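Local coordinates for protein dephospho-CoA kinase (PDB 6N39) that probably transfers a phosphate from ATP to the 3'-hydroxyl group of dephospho-CoA, the last step in the making of coenzyme A, at residues G16-G21 and A165-D170; Q172-A175 and I179-D182; C32-V37 and Q196-R201; P121-V124 and M128-L131. All coordinates share one frame; numbering follows the deposited sequence.

Contact 1. Residues G16-G21 and A165-D170. With ACT (acetate ion), chain B.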
loop_
_atom_site.group_PDB
_atom_site.type_symbol
_atom_site.label_atom_id
_atom_site.label_comp_id
_atom_site.label_asym_id
_atom_site.label_seq_id
_atom_site.Cartn_x
_atom_site.Cartn_y
_atom_site.Cartn_z
ATOM N N GLY A 16 2.279 6.882 -14.298
ATOM C CA GLY A 16 2.649 8.267 -14.485
ATOM C C GLY A 16 1.968 8.810 -15.710
ATOM O O GLY A 16 1.576 8.073 -16.615
ATOM N N GLY A 17 1.808 10.131 -15.727
ATOM C CA GLY A 17 1.123 10.761 -16.829
ATOM C C GLY A 17 1.957 10.775 -18.095
ATOM O O GLY A 17 3.167 10.570 -18.084
ATOM N N ILE A 18 1.277 11.030 -19.214
ATOM C CA ILE A 18 1.937 11.001 -20.514
ATOM C C ILE A 18 3.070 12.018 -20.538
ATOM O O ILE A 18 2.917 13.162 -20.090
ATOM C CB ILE A 18 0.902 11.247 -21.628
ATOM C CG1 ILE A 18 1.526 11.108 -23.022
ATOM C CG2 ILE A 18 0.242 12.617 -21.480
ATOM C CD1 ILE A 18 0.491 11.230 -24.161
ATOM N N GLY A 19 4.232 11.597 -21.040
ATOM C CA GLY A 19 5.382 12.474 -21.122
ATOM C C GLY A 19 6.218 12.570 -19.860
ATOM O O GLY A 19 7.246 13.262 -19.867
ATOM N N ALA A 20 5.813 11.915 -18.774
ATOM C CA ALA A 20 6.562 12.008 -17.528
ATOM C C ALA A 20 7.761 11.069 -17.486
ATOM O O ALA A 20 8.676 11.300 -16.691
ATOM C CB ALA A 20 5.650 11.714 -16.328
ATOM N N GLY A 21 7.761 10.005 -18.289
ATOM C CA GLY A 21 8.901 9.106 -18.353
ATOM C C GLY A 21 8.625 7.701 -17.859
ATOM O O GLY A 21 9.534 7.003 -17.401
ATOM N N ALA A 165 -4.290 17.060 -19.879
ATOM C CA ALA A 165 -5.373 17.482 -19.000
ATOM C C ALA A 165 -6.423 16.393 -18.824
ATOM O O ALA A 165 -7.098 16.353 -17.790
ATOM C CB ALA A 165 -6.022 18.757 -19.545
ATOM N N ALA A 166 -6.582 15.509 -19.812
ATOM C CA ALA A 166 -7.621 14.490 -19.738
ATOM C C ALA A 166 -7.283 13.351 -18.779
ATOM O O ALA A 166 -8.144 12.501 -18.540
ATOM C CB ALA A 166 -7.899 13.920 -21.127
ATOM N N GLN A 167 -6.071 13.302 -18.233
ATOM C CA GLN A 167 -5.687 12.247 -17.312
ATOM C C GLN A 167 -5.837 12.731 -15.872
ATOM O O GLN A 167 -6.296 13.844 -15.608
ATOM C CB GLN A 167 -4.247 11.790 -17.571
ATOM C CG GLN A 167 -3.945 11.331 -18.990
ATOM C CD GLN A 167 -2.522 10.814 -19.111
ATOM O OE1 GLN A 167 -1.574 11.464 -18.667
ATOM N NE2 GLN A 167 -2.369 9.629 -19.687
ATOM N N ALA A 168 -5.401 11.894 -14.932
ATOM C CA ALA A 168 -5.417 12.249 -13.522
ATOM C C ALA A 168 -4.490 13.426 -13.250
ATOM O O ALA A 168 -3.523 13.667 -13.978
ATOM C CB ALA A 168 -4.997 11.047 -12.676
ATOM N N SER A 169 -4.798 14.170 -12.192
ATOM C CA SER A 169 -3.920 15.241 -11.749
ATOM C C SER A 169 -2.731 14.673 -10.973
ATOM O O SER A 169 -2.745 13.531 -10.502
ATOM C CB SER A 169 -4.682 16.235 -10.872
ATOM O OG SER A 169 -4.964 15.670 -9.596
ATOM N N ASP A 170 -1.681 15.492 -10.851
ATOM C CA ASP A 170 -0.540 15.109 -10.024
ATOM C C ASP A 170 -0.943 14.940 -8.566
ATOM O O ASP A 170 -0.322 14.167 -7.837
ATOM C CB ASP A 170 0.574 16.153 -10.143
ATOM C CG ASP A 170 1.542 15.857 -11.283
ATOM O OD1 ASP A 170 1.494 14.740 -11.844
ATOM O OD2 ASP A 170 2.362 16.743 -11.614
HETATM C C ACT B . 6.485 7.730 -21.103
HETATM O O ACT B . 5.988 8.826 -20.703
HETATM O OXT ACT B . 5.944 6.582 -21.120
HETATM C CH3 ACT B . 7.970 7.778 -21.655
#
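The side-chain amide of Q167 reaches the P-loop at I18, in a glycine-rich Walker A sequence that fits the predicted ATP-binding role of G19 to G21. Its OE1 accepts the backbone N-H of I18 at 2.9 Å from I18 N, with an N-H...O angle of 167°. The donor lies in the carbonyl plane, on a lone pair of OE1, at a C=O...N angle of 127°. Q167 projects with CG anti to its carbonyl carbon (chi1 -56°) and then runs straight on, so a long, uncharged side chain spans the gap between two loops and ends in a good acceptor. The I18 side chain crosses it at about a right angle: the CG2 methyl rests 3.5 Å from Q167 OE1, while the rest of the chain leads away from Q167. I18 also packs on L149, I164 and R163, largely aliphatic company that suits isoleucine. G17 has no side chain, and OE1 can approach its CA to 3.3 Å. The I18 N-H is taken by the glutamine, while the amides of G19, whose positive phi suits glycine, and G21 face an acetate ion, probably from the crystallisation liquor. A type II turn from G17 to A20, closed by A20 N to G17 O, shapes the loop here. G21 N donates to acetate O at 3.2 Å, S23 N also binds the ion, and G19 N makes a weak bond to the same acetate O at 3.3 Å.

Contact 2. Residues Q172-A175 and I179-D182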
loop_
_atom_site.group_PDB
_atom_site.type_symbol
_atom_site.label_atom_id
_atom_site.label_comp_id
_atom_site.label_asym_id
_atom_site.label_seq_id
_atom_site.Cartn_x
_atom_site.Cartn_y
_atom_site.Cartn_z
ATOM N N GLN A 172 -3.868 13.696 -7.434
ATOM C CA GLN A 172 -4.448 12.367 -7.309
ATOM C C GLN A 172 -3.367 11.299 -7.375
ATOM O O GLN A 172 -3.399 10.324 -6.611
ATOM C CB GLN A 172 -5.497 12.153 -8.399
ATOM C CG GLN A 172 -6.615 13.149 -8.348
ATOM C CD GLN A 172 -7.531 13.053 -9.545
ATOM O OE1 GLN A 172 -7.081 12.975 -10.689
ATOM N NE2 GLN A 172 -8.824 13.050 -9.288
ATOM N N ARG A 173 -2.396 11.466 -8.272
ATOM C CA ARG A 173 -1.272 10.536 -8.305
ATOM C C ARG A 173 -0.549 10.516 -6.967
ATOM O O ARG A 173 -0.299 9.447 -6.400
ATOM C CB ARG A 173 -0.295 10.908 -9.424
ATOM C CG ARG A 173 -0.860 10.781 -10.830
ATOM C CD ARG A 173 0.156 11.235 -11.878
ATOM N NE ARG A 173 -0.415 11.115 -13.216
ATOM C CZ ARG A 173 -0.768 12.139 -13.984
ATOM N NH1 ARG A 173 -0.586 13.385 -13.567
ATOM N NH2 ARG A 173 -1.306 11.909 -15.174
ATOM N N ARG A 174 -0.201 11.698 -6.450
ATOM C CA ARG A 174 0.566 11.777 -5.213
ATOM C C ARG A 174 -0.157 11.057 -4.088
ATOM O O ARG A 174 0.471 10.382 -3.266
ATOM C CB ARG A 174 0.808 13.242 -4.841
ATOM C CG ARG A 174 1.680 13.440 -3.622
ATOM C CD ARG A 174 3.015 12.822 -3.898
ATOM N NE ARG A 174 3.901 12.741 -2.741
ATOM C CZ ARG A 174 4.052 11.655 -1.988
ATOM N NH1 ARG A 174 3.357 10.551 -2.249
ATOM N NH2 ARG A 174 4.903 11.681 -0.973
ATOM N N ALA A 175 -1.490 11.155 -4.066
ATOM C CA ALA A 175 -2.250 10.514 -2.998
ATOM C C ALA A 175 -2.015 9.002 -2.935
ATOM O O ALA A 175 -2.090 8.415 -1.849
ATOM C CB ALA A 175 -3.745 10.835 -3.163
ATOM N N ILE A 179 6.113 5.756 -3.737
ATOM C CA ILE A 179 7.354 6.391 -4.164
ATOM C C ILE A 179 7.006 7.380 -5.269
ATOM O O ILE A 179 6.399 7.006 -6.279
ATOM C CB ILE A 179 8.392 5.364 -4.640
ATOM C CG1 ILE A 179 8.771 4.424 -3.477
ATOM C CG2 ILE A 179 9.612 6.071 -5.179
ATOM C CD1 ILE A 179 9.508 3.175 -3.903
ATOM N N TRP A 180 7.359 8.636 -5.050
ATOM C CA TRP A 180 6.977 9.780 -5.873
ATOM C C TRP A 180 8.275 10.276 -6.496
ATOM O O TRP A 180 9.090 10.902 -5.816
ATOM C CB TRP A 180 6.317 10.831 -4.985
ATOM C CG TRP A 180 5.787 12.058 -5.637
ATOM C CD1 TRP A 180 6.111 13.347 -5.331
ATOM C CD2 TRP A 180 4.799 12.127 -6.669
ATOM N NE1 TRP A 180 5.398 14.216 -6.123
ATOM C CE2 TRP A 180 4.586 13.490 -6.953
ATOM C CE3 TRP A 180 4.082 11.167 -7.389
ATOM C CZ2 TRP A 180 3.693 13.915 -7.928
ATOM C CZ3 TRP A 180 3.195 11.591 -8.349
ATOM C CH2 TRP A 180 3.006 12.953 -8.611
ATOM N N LEU A 181 8.471 10.005 -7.784
ATOM C CA LEU A 181 9.796 10.056 -8.387
ATOM C C LEU A 181 9.841 11.132 -9.470
ATOM O O LEU A 181 9.120 11.049 -10.470
ATOM C CB LEU A 181 10.140 8.669 -8.929
ATOM C CG LEU A 181 11.586 8.260 -9.045
ATOM C CD1 LEU A 181 11.686 6.754 -9.157
ATOM C CD2 LEU A 181 12.146 8.938 -10.275
ATOM N N ASP A 182 10.702 12.132 -9.272
ATOM C CA ASP A 182 10.751 13.314 -10.122
ATOM C C ASP A 182 11.673 13.051 -11.308
ATOM O O ASP A 182 12.863 12.776 -11.127
ATOM C CB ASP A 182 11.223 14.526 -9.312
ATOM C CG ASP A 182 11.172 15.839 -10.106
ATOM O OD1 ASP A 182 10.933 15.828 -11.332
ATOM O OD2 ASP A 182 11.377 16.903 -9.491
#
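R174 lies across the indole of W180, its aliphatic arm and its guanidinium both resting against the aromatic residue. The conformations of both side chains bring this about. In R174 CG is anti to the backbone N (chi1 -176°), and a bend at chi2 of 60° then folds CD over the face of the five-membered ring in a CH-pi contact. Beyond CD the chain straightens, carrying the guanidinium past the ring centre toward the root of the indole, where R174 CZ is 3.8 Å from W180 CB. The two planes are nearly parallel, 17° apart, so the group lies flat, yet its cation-pi contact is off-centre: CZ stands 4.6 Å from the centroid of the W180 five-membered ring. Arginine suits this place because it offers both a greasy arm and a flat charge, and the charge has a second partner, a salt bridge from NH2 to E227. W180 also has CG anti to its N, which extends the indole from the strand toward the helix. The six-membered ring thereby meets the preceding residue, R173 CB approaching W180 CZ3 obliquely at 3.7 Å. From CB onward R173 turns elsewhere, its extended chain ending in a salt bridge to D170. The contact thus packs helix 170-176 against strand 179-182, which forms one edge of the parallel sheet. Strand 135-139 runs beside it and contributes Y139, whose ring stacks with W180, while E227 and R234, which bonds to A175 O, bring the C-terminal UPF0157 region alongside.

Contact 3. Residues C32-V37 and Q196-R201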
loop_
_atom_site.group_PDB
_atom_site.type_symbol
_atom_site.label_atom_id
_atom_site.label_comp_id
_atom_site.label_asym_id
_atom_site.label_seq_id
_atom_site.Cartn_x
_atom_site.Cartn_y
_atom_site.Cartn_z
ATOM N N CYS A 32 18.190 -2.590 -13.347
ATOM C CA CYS A 32 18.541 -3.153 -12.036
ATOM C C CYS A 32 18.232 -4.637 -11.888
ATOM O O CYS A 32 18.510 -5.201 -10.819
ATOM C CB CYS A 32 17.820 -2.416 -10.921
ATOM S SG CYS A 32 18.345 -0.730 -10.802
ATOM N N GLY A 33 17.648 -5.277 -12.897
ATOM C CA GLY A 33 17.286 -6.675 -12.808
ATOM C C GLY A 33 15.819 -6.963 -12.517
ATOM O O GLY A 33 15.469 -8.129 -12.303
ATOM N N ALA A 34 14.957 -5.949 -12.511
ATOM C CA ALA A 34 13.525 -6.184 -12.333
ATOM C C ALA A 34 12.905 -6.827 -13.578
ATOM O O ALA A 34 13.413 -6.702 -14.697
ATOM C CB ALA A 34 12.801 -4.875 -12.031
ATOM N N VAL A 35 11.778 -7.507 -13.370
ATOM C CA VAL A 35 10.972 -8.090 -14.444
ATOM C C VAL A 35 9.848 -7.119 -14.777
ATOM O O VAL A 35 9.035 -6.783 -13.905
ATOM C CB VAL A 35 10.398 -9.456 -14.039
ATOM C CG1 VAL A 35 9.430 -9.968 -15.103
ATOM C CG2 VAL A 35 11.530 -10.448 -13.798
ATOM N N ILE A 36 9.777 -6.692 -16.040
ATOM C CA ILE A 36 8.801 -5.699 -16.490
ATOM C C ILE A 36 7.601 -6.403 -17.123
ATOM O O ILE A 36 7.739 -7.067 -18.154
ATOM C CB ILE A 36 9.421 -4.719 -17.503
ATOM C CG1 ILE A 36 10.702 -4.063 -16.947
ATOM C CG2 ILE A 36 8.363 -3.692 -17.940
ATOM C CD1 ILE A 36 10.584 -3.536 -15.518
ATOM N N VAL A 37 6.410 -6.214 -16.555
ATOM C CA VAL A 37 5.169 -6.663 -17.175
ATOM C C VAL A 37 4.439 -5.430 -17.693
ATOM O O VAL A 37 3.915 -4.625 -16.912
ATOM C CB VAL A 37 4.296 -7.471 -16.203
ATOM C CG1 VAL A 37 2.968 -7.834 -16.860
ATOM C CG2 VAL A 37 5.034 -8.725 -15.782
ATOM N N GLN A 196 18.891 4.135 -6.866
ATOM C CA GLN A 196 18.848 4.495 -5.453
ATOM C C GLN A 196 17.632 3.866 -4.769
ATOM O O GLN A 196 17.731 3.295 -3.676
ATOM C CB GLN A 196 18.801 6.016 -5.362
ATOM C CG GLN A 196 19.488 6.694 -4.256
ATOM C CD GLN A 196 19.633 8.171 -4.590
ATOM O OE1 GLN A 196 18.767 8.982 -4.254
ATOM N NE2 GLN A 196 20.709 8.517 -5.301
ATOM N N VAL A 197 16.472 3.980 -5.405
ATOM C CA VAL A 197 15.257 3.369 -4.865
ATOM C C VAL A 197 15.378 1.848 -4.853
ATOM O O VAL A 197 14.962 1.181 -3.894
ATOM C CB VAL A 197 14.035 3.838 -5.672
ATOM C CG1 VAL A 197 12.848 2.927 -5.424
ATOM C CG2 VAL A 197 13.710 5.283 -5.315
ATOM N N TRP A 198 15.973 1.283 -5.904
ATOM C CA TRP A 198 16.231 -0.153 -5.962
ATOM C C TRP A 198 17.067 -0.619 -4.776
ATOM O O TRP A 198 16.676 -1.534 -4.046
ATOM C CB TRP A 198 16.941 -0.495 -7.274
ATOM C CG TRP A 198 17.077 -1.964 -7.484
ATOM C CD1 TRP A 198 18.170 -2.734 -7.242
ATOM C CD2 TRP A 198 16.055 -2.850 -7.943
ATOM N NE1 TRP A 198 17.906 -4.046 -7.551
ATOM C CE2 TRP A 198 16.608 -4.144 -7.972
ATOM C CE3 TRP A 198 14.725 -2.672 -8.332
ATOM C CZ2 TRP A 198 15.883 -5.253 -8.393
ATOM C CZ3 TRP A 198 14.007 -3.770 -8.748
ATOM C CH2 TRP A 198 14.587 -5.045 -8.773
ATOM N N ASN A 199 18.232 0.005 -4.570
ATOM C CA ASN A 199 19.162 -0.455 -3.543
ATOM C C ASN A 199 18.646 -0.164 -2.140
ATOM O O ASN A 199 18.874 -0.950 -1.217
ATOM C CB ASN A 199 20.524 0.223 -3.694
ATOM C CG ASN A 199 21.325 -0.268 -4.903
ATOM O OD1 ASN A 199 20.868 -1.094 -5.685
ATOM N ND2 ASN A 199 22.532 0.266 -5.055
ATOM N N GLU A 200 18.018 0.990 -1.935
ATOM C CA GLU A 200 17.701 1.410 -0.576
ATOM C C GLU A 200 16.333 0.932 -0.102
ATOM O O GLU A 200 16.095 0.893 1.110
ATOM C CB GLU A 200 17.769 2.938 -0.470
ATOM C CG GLU A 200 19.202 3.456 -0.496
ATOM C CD GLU A 200 19.280 4.967 -0.735
ATOM O OE1 GLU A 200 18.263 5.663 -0.525
ATOM O OE2 GLU A 200 20.360 5.446 -1.146
ATOM N N ARG A 201 15.444 0.554 -1.013
ATOM C CA ARG A 201 14.085 0.224 -0.611
ATOM C C ARG A 201 13.601 -1.092 -1.220
ATOM O O ARG A 201 13.104 -1.964 -0.501
ATOM C CB ARG A 201 13.138 1.371 -0.983
ATOM C CG ARG A 201 11.900 1.369 -0.120
ATOM C CD ARG A 201 11.115 2.640 -0.217
ATOM N NE ARG A 201 9.777 2.417 0.300
ATOM C CZ ARG A 201 8.846 3.355 0.359
ATOM N NH1 ARG A 201 9.125 4.591 -0.058
ATOM N NH2 ARG A 201 7.654 3.063 0.856
#
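C32 sits on the indole of W198, with CB over the face of the five-membered ring. C32 CB is 3.4 Å from the centroid of that W198 ring and only 7° off its normal, a well-centred CH-pi contact. The sulfur shares the same face: C32 SG lies 4.2 Å from the five-membered-ring centroid of W198, displaced toward the root of the side chain, a cysteine sulfur-aromatic contact. It gets there because SG is anti to the carbonyl carbon (chi1 -65°), and it ends 3.8 Å from W198 CB. Cysteine fits well, being small enough to lie close on the indole and polarisable at its tip. The six-membered ring has a different neighbour, A34, whose methyl approaches obliquely with CB 3.7 Å from W198 CZ3; alanine's short side chain brings this methyl against the ring while the backbone stays close.

Backbone and side-chain geometry set these positions. G33 ends helix 22-31 in a Schellman motif with a positive phi, readily adopted by glycine, and the chain turns sharply enough for the residues before and after it both to touch one indole. On the other side W198 has CG anti to its backbone N (chi1 -173°), extending the ring outward from its helix. Further out, W198 packs on F29 of helix 22-31 and V115 of strand 115-119, while A34 rests on V117. The indole thereby wedges helix 187-210 against the turn that leads from helix 22-31 into strand 35-38, one edge strand of the parallel sheet, at the protein surface.

Contact 4. Residues P121-V124 and M128-L131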
loop_
_atom_site.group_PDB
_atom_site.type_symbol
_atom_site.label_atom_id
_atom_site.label_comp_id
_atom_site.label_asym_id
_atom_site.label_seq_id
_atom_site.Cartn_x
_atom_site.Cartn_y
_atom_site.Cartn_z
ATOM N N PRO A 121 -1.004 2.055 -17.073
ATOM C CA PRO A 121 -1.163 3.499 -17.308
ATOM C C PRO A 121 -2.399 4.111 -16.659
ATOM O O PRO A 121 -2.370 5.311 -16.358
ATOM C CB PRO A 121 -1.216 3.608 -18.841
ATOM C CG PRO A 121 -1.552 2.222 -19.325
ATOM C CD PRO A 121 -0.943 1.283 -18.325
ATOM N N LEU A 122 -3.472 3.349 -16.424
ATOM C CA LEU A 122 -4.669 3.875 -15.774
ATOM C C LEU A 122 -4.760 3.456 -14.307
ATOM O O LEU A 122 -5.858 3.375 -13.744
ATOM C CB LEU A 122 -5.925 3.455 -16.542
ATOM C CG LEU A 122 -6.026 4.106 -17.926
ATOM C CD1 LEU A 122 -7.299 3.694 -18.669
ATOM C CD2 LEU A 122 -5.955 5.617 -17.802
ATOM N N LEU A 123 -3.612 3.202 -13.674
ATOM C CA LEU A 123 -3.608 2.758 -12.282
ATOM C C LEU A 123 -4.354 3.737 -11.381
ATOM O O LEU A 123 -5.230 3.344 -10.603
ATOM C CB LEU A 123 -2.162 2.571 -11.808
ATOM C CG LEU A 123 -1.882 2.012 -10.406
ATOM C CD1 LEU A 123 -0.518 1.362 -10.400
ATOM C CD2 LEU A 123 -1.905 3.093 -9.341
ATOM N N VAL A 124 -4.019 5.024 -11.483
ATOM C CA VAL A 124 -4.619 6.026 -10.609
ATOM C C VAL A 124 -6.081 6.258 -10.983
ATOM O O VAL A 124 -6.958 6.307 -10.113
ATOM C CB VAL A 124 -3.805 7.332 -10.660
ATOM C CG1 VAL A 124 -4.444 8.395 -9.794
ATOM C CG2 VAL A 124 -2.358 7.082 -10.220
ATOM N N MET A 128 -6.631 1.333 -8.757
ATOM C CA MET A 128 -5.977 0.038 -8.642
ATOM C C MET A 128 -4.770 0.033 -7.710
ATOM O O MET A 128 -4.191 -1.036 -7.494
ATOM C CB MET A 128 -5.546 -0.457 -10.027
ATOM C CG MET A 128 -6.711 -0.821 -10.956
ATOM S SD MET A 128 -6.111 -1.150 -12.634
ATOM C CE MET A 128 -5.021 -2.551 -12.380
ATOM N N ALA A 129 -4.360 1.178 -7.167
ATOM C CA ALA A 129 -3.192 1.182 -6.286
ATOM C C ALA A 129 -3.290 0.185 -5.132
ATOM O O ALA A 129 -2.266 -0.461 -4.832
ATOM C CB ALA A 129 -2.940 2.588 -5.722
ATOM N N PRO A 130 -4.443 0.001 -4.464
ATOM C CA PRO A 130 -4.484 -0.909 -3.303
ATOM C C PRO A 130 -4.221 -2.368 -3.656
ATOM O O PRO A 130 -3.981 -3.171 -2.745
ATOM C CB PRO A 130 -5.913 -0.717 -2.754
ATOM C CG PRO A 130 -6.289 0.667 -3.206
ATOM C CD PRO A 130 -5.730 0.716 -4.608
ATOM N N LEU A 131 -4.265 -2.732 -4.939
ATOM C CA LEU A 131 -3.860 -4.066 -5.351
ATOM C C LEU A 131 -2.375 -4.321 -5.126
ATOM O O LEU A 131 -1.962 -5.481 -5.135
ATOM C CB LEU A 131 -4.182 -4.291 -6.835
ATOM C CG LEU A 131 -5.610 -4.086 -7.323
ATOM C CD1 LEU A 131 -5.698 -4.213 -8.859
ATOM C CD2 LEU A 131 -6.544 -5.062 -6.660
#
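L123 and M128 are joined first through their backbones. The amide of M128 donates to the carbonyl of L123, with M128 N 3.1 Å from L123 O and an N-H...O angle of 168°. The donor lies in the carbonyl plane and meets the C=O bond at 156°, so it approaches nearly head-on. Two further polar contacts shape the same loop: L131 N bonds to M128 O at 3.1 Å, starting a short 3-10 turn, and S126 OG bonds to L122 O within the excursion between the segments.

Apolar contacts accompany the main bond. L123 has CG anti to its backbone N (chi1 -176°), and this swings the branched end toward the returning chain. Its CD2 methyl takes up the closest side-chain position, 3.8 Å from A129 CB and equally far from A129 N. Alanine suits the spot because the leucine methyl can lie close to the main chain there. M128 adds a looser contact through the base of its side chain, M128 CB being 4.4 Å from L123 CG. L123 is buried, as its type would suggest, and also packs on T15 and V135 from the neighbouring strands, whereas V124 turns the other way, against R173 and V176 of helix 170-176.

A hydrogen bond from the N-H of one residue to the C=O five positions earlier defines a pi-turn. Here the turn lies in the connection between strands 115-119 and 135-139 of the parallel sheet of a P-loop kinase fold, with the L123 side chain about 8 Å from that of K22, a predicted ATP-binding residue.

In the fold
From the N terminus, the chain leaves strand 10-16 and opens contact 1 in the loop at 16-21, then opens contact 3 at 32-37. Contact 4 closes a short local loop at 121-131, before contact 1 closes at 165-170. Contact 2 follows, a second local closure from helix 170-176 to strand 179-182, and contact 3 closes last, on helix 187-210. Contacts 1 and 3 therefore cross; contact 4 falls within the span of both and contact 2 within that of contact 3. In space, V124 of contact 4 touches A168 and R173, linking contacts 1, 2 and 4, while I179 packs on V197 and R201, joining contact 2 to contact 3's helix.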